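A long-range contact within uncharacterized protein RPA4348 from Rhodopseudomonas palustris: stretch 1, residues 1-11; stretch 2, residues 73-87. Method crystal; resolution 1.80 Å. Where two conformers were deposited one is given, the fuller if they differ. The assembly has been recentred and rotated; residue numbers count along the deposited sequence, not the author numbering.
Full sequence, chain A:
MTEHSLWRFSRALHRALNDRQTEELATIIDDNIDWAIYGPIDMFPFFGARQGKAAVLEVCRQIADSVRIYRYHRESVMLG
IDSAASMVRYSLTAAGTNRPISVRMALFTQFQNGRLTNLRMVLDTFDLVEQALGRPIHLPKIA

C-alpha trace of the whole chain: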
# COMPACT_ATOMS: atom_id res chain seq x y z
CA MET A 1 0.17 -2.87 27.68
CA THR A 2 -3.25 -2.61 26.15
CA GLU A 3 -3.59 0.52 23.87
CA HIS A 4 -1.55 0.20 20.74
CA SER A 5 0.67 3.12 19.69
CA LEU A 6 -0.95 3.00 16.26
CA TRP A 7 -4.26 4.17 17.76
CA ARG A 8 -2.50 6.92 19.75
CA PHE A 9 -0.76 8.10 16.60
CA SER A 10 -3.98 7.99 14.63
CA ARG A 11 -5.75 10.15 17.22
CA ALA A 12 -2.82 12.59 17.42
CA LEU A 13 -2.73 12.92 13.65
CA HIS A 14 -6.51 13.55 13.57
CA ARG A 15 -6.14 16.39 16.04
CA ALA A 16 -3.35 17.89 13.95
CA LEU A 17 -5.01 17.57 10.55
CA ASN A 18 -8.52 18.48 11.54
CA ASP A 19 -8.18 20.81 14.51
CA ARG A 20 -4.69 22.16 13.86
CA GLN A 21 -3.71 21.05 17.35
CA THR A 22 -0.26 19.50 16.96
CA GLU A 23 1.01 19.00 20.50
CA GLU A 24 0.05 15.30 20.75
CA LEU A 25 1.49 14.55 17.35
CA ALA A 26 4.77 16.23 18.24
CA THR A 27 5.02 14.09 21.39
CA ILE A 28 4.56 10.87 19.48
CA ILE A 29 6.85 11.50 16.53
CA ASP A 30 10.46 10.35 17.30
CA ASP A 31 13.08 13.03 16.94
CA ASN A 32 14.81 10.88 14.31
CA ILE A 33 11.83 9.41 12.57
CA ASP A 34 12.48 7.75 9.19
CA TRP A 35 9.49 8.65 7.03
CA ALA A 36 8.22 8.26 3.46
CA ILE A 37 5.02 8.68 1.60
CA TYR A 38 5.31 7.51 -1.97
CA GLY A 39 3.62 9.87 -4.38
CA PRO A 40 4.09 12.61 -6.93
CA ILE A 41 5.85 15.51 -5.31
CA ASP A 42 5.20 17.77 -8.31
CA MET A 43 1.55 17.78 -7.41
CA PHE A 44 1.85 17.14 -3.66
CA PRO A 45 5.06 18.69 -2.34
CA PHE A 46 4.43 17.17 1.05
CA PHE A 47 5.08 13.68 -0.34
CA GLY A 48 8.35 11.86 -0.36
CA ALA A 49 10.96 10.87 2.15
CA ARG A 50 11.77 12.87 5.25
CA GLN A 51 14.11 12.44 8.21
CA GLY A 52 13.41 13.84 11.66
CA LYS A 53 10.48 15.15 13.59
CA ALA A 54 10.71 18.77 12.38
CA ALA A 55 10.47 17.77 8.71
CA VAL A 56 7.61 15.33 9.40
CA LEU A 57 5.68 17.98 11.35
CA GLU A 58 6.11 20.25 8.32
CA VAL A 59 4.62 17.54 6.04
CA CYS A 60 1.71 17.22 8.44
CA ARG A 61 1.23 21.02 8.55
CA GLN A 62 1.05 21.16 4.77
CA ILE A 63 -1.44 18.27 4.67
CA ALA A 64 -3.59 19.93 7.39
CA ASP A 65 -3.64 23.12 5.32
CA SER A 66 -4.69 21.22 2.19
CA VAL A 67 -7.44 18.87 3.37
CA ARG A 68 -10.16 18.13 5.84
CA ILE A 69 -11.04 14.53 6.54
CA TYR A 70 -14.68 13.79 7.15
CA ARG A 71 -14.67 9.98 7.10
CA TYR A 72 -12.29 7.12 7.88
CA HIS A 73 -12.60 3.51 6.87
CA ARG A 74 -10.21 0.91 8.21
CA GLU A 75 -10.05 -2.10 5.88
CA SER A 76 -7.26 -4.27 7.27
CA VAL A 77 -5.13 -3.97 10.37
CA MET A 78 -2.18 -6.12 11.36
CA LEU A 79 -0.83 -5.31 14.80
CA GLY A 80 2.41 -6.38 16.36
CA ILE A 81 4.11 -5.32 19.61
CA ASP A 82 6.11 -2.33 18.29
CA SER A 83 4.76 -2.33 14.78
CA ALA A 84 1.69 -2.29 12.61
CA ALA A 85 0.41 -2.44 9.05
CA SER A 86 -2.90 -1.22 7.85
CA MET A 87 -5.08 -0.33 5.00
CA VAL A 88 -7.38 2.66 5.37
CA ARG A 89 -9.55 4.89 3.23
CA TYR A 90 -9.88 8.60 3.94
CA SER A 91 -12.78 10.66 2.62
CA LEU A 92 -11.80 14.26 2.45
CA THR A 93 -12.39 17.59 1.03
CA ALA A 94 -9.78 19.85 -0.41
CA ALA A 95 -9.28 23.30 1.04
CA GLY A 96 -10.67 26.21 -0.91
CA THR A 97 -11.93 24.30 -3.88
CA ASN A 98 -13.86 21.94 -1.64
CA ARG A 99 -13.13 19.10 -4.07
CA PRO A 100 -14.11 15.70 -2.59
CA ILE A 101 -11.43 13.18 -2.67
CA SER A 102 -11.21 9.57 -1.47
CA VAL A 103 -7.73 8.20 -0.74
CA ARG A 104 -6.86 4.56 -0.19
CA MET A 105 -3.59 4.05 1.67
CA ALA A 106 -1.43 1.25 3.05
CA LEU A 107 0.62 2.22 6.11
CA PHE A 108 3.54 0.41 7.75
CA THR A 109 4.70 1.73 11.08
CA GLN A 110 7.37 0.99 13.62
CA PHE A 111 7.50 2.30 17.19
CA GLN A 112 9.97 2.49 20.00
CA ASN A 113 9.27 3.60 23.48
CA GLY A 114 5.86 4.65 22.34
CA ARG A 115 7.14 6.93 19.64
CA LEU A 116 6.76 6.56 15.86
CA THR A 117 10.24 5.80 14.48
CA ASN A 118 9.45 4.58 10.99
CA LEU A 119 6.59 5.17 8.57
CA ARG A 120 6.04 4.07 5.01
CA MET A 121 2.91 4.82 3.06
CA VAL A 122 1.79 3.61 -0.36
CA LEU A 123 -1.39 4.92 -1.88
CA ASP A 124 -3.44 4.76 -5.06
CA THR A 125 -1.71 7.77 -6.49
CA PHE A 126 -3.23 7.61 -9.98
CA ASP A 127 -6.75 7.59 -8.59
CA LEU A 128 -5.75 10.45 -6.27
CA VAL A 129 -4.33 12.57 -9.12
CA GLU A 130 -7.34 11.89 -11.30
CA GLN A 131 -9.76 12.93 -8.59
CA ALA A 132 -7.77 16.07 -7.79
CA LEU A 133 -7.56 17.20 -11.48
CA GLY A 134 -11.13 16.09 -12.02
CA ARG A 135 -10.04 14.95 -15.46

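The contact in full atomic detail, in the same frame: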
# COMPACT_ATOMS: atom_id res chain seq x y z
N MET A 1 0.46 -4.13 28.43
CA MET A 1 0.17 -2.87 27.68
C MET A 1 -0.95 -3.10 26.68
O MET A 1 -0.85 -3.94 25.78
CB MET A 1 1.41 -2.37 26.96
CG MET A 1 1.18 -1.10 26.17
SD MET A 1 1.11 -1.46 24.40
CE MET A 1 2.64 -2.42 24.20
N THR A 2 -2.00 -2.31 26.82
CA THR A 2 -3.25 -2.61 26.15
C THR A 2 -3.84 -1.55 25.20
O THR A 2 -4.90 -1.84 24.62
CB THR A 2 -4.31 -3.01 27.20
OG1 THR A 2 -4.61 -1.88 28.01
CG2 THR A 2 -3.78 -4.16 28.09
N GLU A 3 -3.20 -0.38 25.00
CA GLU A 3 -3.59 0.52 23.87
C GLU A 3 -2.45 0.80 22.90
O GLU A 3 -1.53 1.56 23.16
CB GLU A 3 -4.19 1.88 24.23
CG GLU A 3 -4.83 2.49 22.92
CD GLU A 3 -5.16 3.98 22.95
OE1 GLU A 3 -5.95 4.43 22.06
OE2 GLU A 3 -4.63 4.70 23.82
N HIS A 4 -2.60 0.20 21.73
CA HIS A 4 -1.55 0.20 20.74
C HIS A 4 -1.20 1.63 20.31
O HIS A 4 -2.05 2.47 20.12
CB HIS A 4 -1.95 -0.67 19.55
CG HIS A 4 -0.79 -1.13 18.73
ND1 HIS A 4 -0.16 -0.30 17.84
CD2 HIS A 4 -0.13 -2.31 18.68
CE1 HIS A 4 0.84 -0.95 17.27
NE2 HIS A 4 0.87 -2.18 17.76
N SER A 5 0.10 1.84 20.13
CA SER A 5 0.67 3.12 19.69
C SER A 5 0.11 3.57 18.37
O SER A 5 0.10 4.77 18.07
CB SER A 5 2.21 3.03 19.60
OG SER A 5 2.76 2.93 20.92
N LEU A 6 -0.36 2.62 17.58
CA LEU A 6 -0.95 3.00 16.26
C LEU A 6 -2.21 3.88 16.47
O LEU A 6 -2.44 4.89 15.79
CB LEU A 6 -1.31 1.76 15.46
CG LEU A 6 -2.02 2.02 14.14
CD1 LEU A 6 -1.09 2.79 13.18
CD2 LEU A 6 -2.63 0.73 13.49
N TRP A 7 -3.01 3.46 17.43
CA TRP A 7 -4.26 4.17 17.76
C TRP A 7 -3.97 5.57 18.33
O TRP A 7 -4.68 6.57 18.06
CB TRP A 7 -5.18 3.34 18.67
CG TRP A 7 -5.38 1.91 18.15
CD1 TRP A 7 -5.20 0.76 18.84
CD2 TRP A 7 -5.75 1.53 16.83
NE1 TRP A 7 -5.46 -0.33 18.03
CE2 TRP A 7 -5.78 0.12 16.78
CE3 TRP A 7 -6.05 2.24 15.67
CZ2 TRP A 7 -6.11 -0.59 15.63
CZ3 TRP A 7 -6.40 1.53 14.52
CH2 TRP A 7 -6.44 0.15 14.52
N ARG A 8 -2.93 5.64 19.14
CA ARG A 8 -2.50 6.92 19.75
C ARG A 8 -2.01 7.88 18.67
O ARG A 8 -2.31 9.09 18.68
CB ARG A 8 -1.44 6.71 20.82
CG ARG A 8 -1.90 5.90 21.99
CD ARG A 8 -0.82 5.80 23.04
NE ARG A 8 0.44 5.36 22.46
CZ ARG A 8 1.56 6.09 22.46
NH1 ARG A 8 1.59 7.28 23.03
NH2 ARG A 8 2.66 5.60 21.91
N PHE A 9 -1.27 7.32 17.72
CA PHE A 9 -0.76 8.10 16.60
C PHE A 9 -1.91 8.57 15.73
O PHE A 9 -1.96 9.71 15.30
CB PHE A 9 0.23 7.27 15.76
CG PHE A 9 0.56 7.87 14.45
CD1 PHE A 9 1.27 9.04 14.37
CD2 PHE A 9 0.24 7.21 13.30
CE1 PHE A 9 1.58 9.60 13.14
CE2 PHE A 9 0.58 7.77 12.06
CZ PHE A 9 1.22 8.97 12.00
N SER A 10 -2.87 7.69 15.51
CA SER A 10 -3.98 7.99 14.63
C SER A 10 -4.79 9.14 15.25
O SER A 10 -5.23 10.05 14.53
CB SER A 10 -4.85 6.75 14.38
OG SER A 10 -5.87 7.07 13.41
N ARG A 11 -4.98 9.08 16.56
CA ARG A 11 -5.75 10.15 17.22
C ARG A 11 -5.01 11.50 17.16
O ARG A 11 -5.59 12.56 16.86
CB ARG A 11 -6.07 9.77 18.64
CG ARG A 11 -6.85 10.75 19.35
CD ARG A 11 -7.43 10.14 20.62
NE ARG A 11 -6.38 9.55 21.46
CZ ARG A 11 -6.19 8.25 21.57
NH1 ARG A 11 -6.95 7.42 20.93
NH2 ARG A 11 -5.23 7.79 22.36
N HIS A 73 -12.25 4.91 6.93
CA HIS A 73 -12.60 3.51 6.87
C HIS A 73 -11.37 2.62 6.93
O HIS A 73 -10.52 2.66 6.07
CB HIS A 73 -13.42 3.13 5.65
CG HIS A 73 -13.89 1.72 5.72
ND1 HIS A 73 -13.45 0.74 4.85
CD2 HIS A 73 -14.67 1.08 6.64
CE1 HIS A 73 -13.99 -0.42 5.19
NE2 HIS A 73 -14.72 -0.24 6.27
N ARG A 74 -11.35 1.80 7.95
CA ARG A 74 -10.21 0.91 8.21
C ARG A 74 -10.53 -0.47 7.66
O ARG A 74 -11.42 -1.16 8.17
CB ARG A 74 -9.99 0.83 9.72
CG ARG A 74 -8.54 0.74 10.18
CD ARG A 74 -8.07 2.16 10.57
NE ARG A 74 -6.61 2.23 10.68
CZ ARG A 74 -5.94 3.31 11.07
NH1 ARG A 74 -6.61 4.42 11.39
NH2 ARG A 74 -4.61 3.28 11.14
N GLU A 75 -9.76 -0.89 6.66
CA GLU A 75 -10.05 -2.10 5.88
C GLU A 75 -9.33 -3.33 6.35
O GLU A 75 -9.88 -4.42 6.35
CB GLU A 75 -9.78 -1.85 4.40
CG GLU A 75 -10.78 -0.83 3.81
CD GLU A 75 -10.46 -0.31 2.37
OE1 GLU A 75 -9.32 -0.46 1.83
OE2 GLU A 75 -11.36 0.31 1.78
N SER A 76 -8.07 -3.17 6.74
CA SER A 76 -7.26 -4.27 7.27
C SER A 76 -6.34 -3.66 8.29
O SER A 76 -5.86 -2.55 8.10
CB SER A 76 -6.35 -4.93 6.20
OG SER A 76 -6.93 -5.05 4.90
N VAL A 77 -6.08 -4.39 9.34
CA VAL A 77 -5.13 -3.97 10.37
C VAL A 77 -4.40 -5.18 10.91
O VAL A 77 -5.02 -6.17 11.33
CB VAL A 77 -5.86 -3.30 11.55
CG1 VAL A 77 -4.85 -2.86 12.60
CG2 VAL A 77 -6.70 -2.11 11.07
N MET A 78 -3.09 -5.09 10.88
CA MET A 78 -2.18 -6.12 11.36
C MET A 78 -1.25 -5.52 12.41
O MET A 78 -0.38 -4.73 12.12
CB MET A 78 -1.45 -6.72 10.14
CG MET A 78 -2.49 -7.27 9.13
SD MET A 78 -1.92 -8.38 7.77
CE MET A 78 -3.37 -8.70 6.70
N LEU A 79 -1.52 -5.89 13.65
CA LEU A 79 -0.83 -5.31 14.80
C LEU A 79 0.21 -6.23 15.35
O LEU A 79 -0.03 -7.40 15.57
CB LEU A 79 -1.79 -5.01 15.92
CG LEU A 79 -2.87 -3.97 15.78
CD1 LEU A 79 -3.54 -3.84 17.13
CD2 LEU A 79 -2.32 -2.66 15.29
N GLY A 80 1.38 -5.68 15.60
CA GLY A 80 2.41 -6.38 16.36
C GLY A 80 2.78 -5.55 17.60
O GLY A 80 2.16 -4.53 17.88
N ILE A 81 3.77 -5.99 18.36
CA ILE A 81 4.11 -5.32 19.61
C ILE A 81 4.55 -3.87 19.34
O ILE A 81 4.03 -2.90 19.97
CB ILE A 81 5.16 -6.10 20.43
CG1 ILE A 81 4.52 -7.41 20.86
CG2 ILE A 81 5.59 -5.26 21.67
CD1 ILE A 81 5.42 -8.37 21.63
N ASP A 82 5.52 -3.70 18.47
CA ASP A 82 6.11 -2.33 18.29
C ASP A 82 5.98 -1.96 16.82
O ASP A 82 6.83 -1.29 16.23
CB ASP A 82 7.59 -2.31 18.73
CG ASP A 82 7.78 -2.27 20.25
OD1 ASP A 82 7.08 -1.48 20.93
OD2 ASP A 82 8.69 -3.00 20.77
N SER A 83 4.91 -2.46 16.22
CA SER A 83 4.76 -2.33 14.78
C SER A 83 3.33 -2.57 14.31
O SER A 83 2.52 -3.16 14.98
CB SER A 83 5.73 -3.28 14.05
OG SER A 83 5.52 -4.65 14.34
N ALA A 84 3.02 -2.05 13.15
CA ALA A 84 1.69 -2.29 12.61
C ALA A 84 1.68 -2.06 11.12
O ALA A 84 2.50 -1.31 10.59
CB ALA A 84 0.65 -1.38 13.29
N ALA A 85 0.74 -2.73 10.46
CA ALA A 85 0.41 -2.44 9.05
C ALA A 85 -1.08 -2.29 8.90
O ALA A 85 -1.88 -2.99 9.55
CB ALA A 85 0.93 -3.56 8.12
N SER A 86 -1.49 -1.33 8.10
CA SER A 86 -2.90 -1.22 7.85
C SER A 86 -3.27 -0.54 6.58
O SER A 86 -2.47 0.16 5.97
CB SER A 86 -3.58 -0.54 9.02
OG SER A 86 -3.13 0.80 9.17
N MET A 87 -4.47 -0.86 6.19
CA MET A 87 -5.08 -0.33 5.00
C MET A 87 -6.29 0.49 5.40
O MET A 87 -7.20 -0.03 6.04
CB MET A 87 -5.56 -1.44 4.13
CG MET A 87 -6.23 -0.81 2.98
SD MET A 87 -5.07 -1.07 1.64
CE MET A 87 -5.94 -2.47 1.13
O HOH W 1 4.38 0.43 20.22

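The N-terminal segment, a short loop followed by a helix that begins at Ser5, packs against a β-hairpin whose first strand includes Arg74 and Val77 and whose second strand spans 83–87 here. The helix runs at 128° to the first strand, with 11.1 Å between their axes at closest approach, and the contact buries 481 Å² in total. Side chains fill the gap: Leu6, Ser10 and His4 from one stretch, and Arg74, Val77, Leu79, Ala84 and Ser86 from the other, all direct their CA-to-CB bonds toward the opposing stretch.

The principal polar link comes from His4, which occupies the N-cap position. Its ND1 accepts a capping hydrogen bond from Leu6 N (2.9 Å), which leaves NE2, on the other side of the imidazole, to donate to Gly80 O at the hairpin turn (2.7 Å). One ring thus ties the start of the helix to the turn, a double role suited to histidine because its two nitrogens can serve as acceptor and donor at once. Ser83 O also lies near the ring plane, 3.4 Å from His4 NE2. A water adds a looser bridge, its oxygen 3.1 Å from Ser5 OG and donating a weak hydrogen bond to Ile81 O (3.4 Å).

Apolar packing accompanies this link. Leu79 CD2 sits over one face of the His4 imidazole, 3.9 Å from the ring centroid and almost exactly on its normal, in a CH-π contact. The same methyl meets Leu6 CD2 at 3.9 Å. Leu6, with chi1 t and chi2 p, is buried, and its CD2 also reaches Ala84 CB (3.9 Å) and Val77 CG1 (4.3 Å). The small side chain of Ala84 touches both Leu6 and His4, with Ala84 CB 4.0 Å from His4 CE1. The CA-to-CB bond of Trp7 points sideways, but the end of its long indole comes nearer to the hairpin: Trp7 CH2 lies 3.9 Å from Val77 CG1, and Trp7 CZ2 lies 4.3 Å from Leu79 CD2.

From the first strand, Arg74 provides the cationic part of the interface, reaching Trp7 and Ser10 of the helix. Its guanidinium presents a face to the edge of the Trp7 ring, with Arg74 NE 3.9 Å from Trp7 CZ3. In the guanidinium plane, Arg74 NH1 donates a weak hydrogen bond to Ser10 OG (3.4 Å), while Arg74 NH2 donates another weak one to Ser86 OG (3.5 Å) on the neighbouring strand. The long arginine side chain therefore spans from its own strand to the helix, although its NE is buried by the contact without a polar partner.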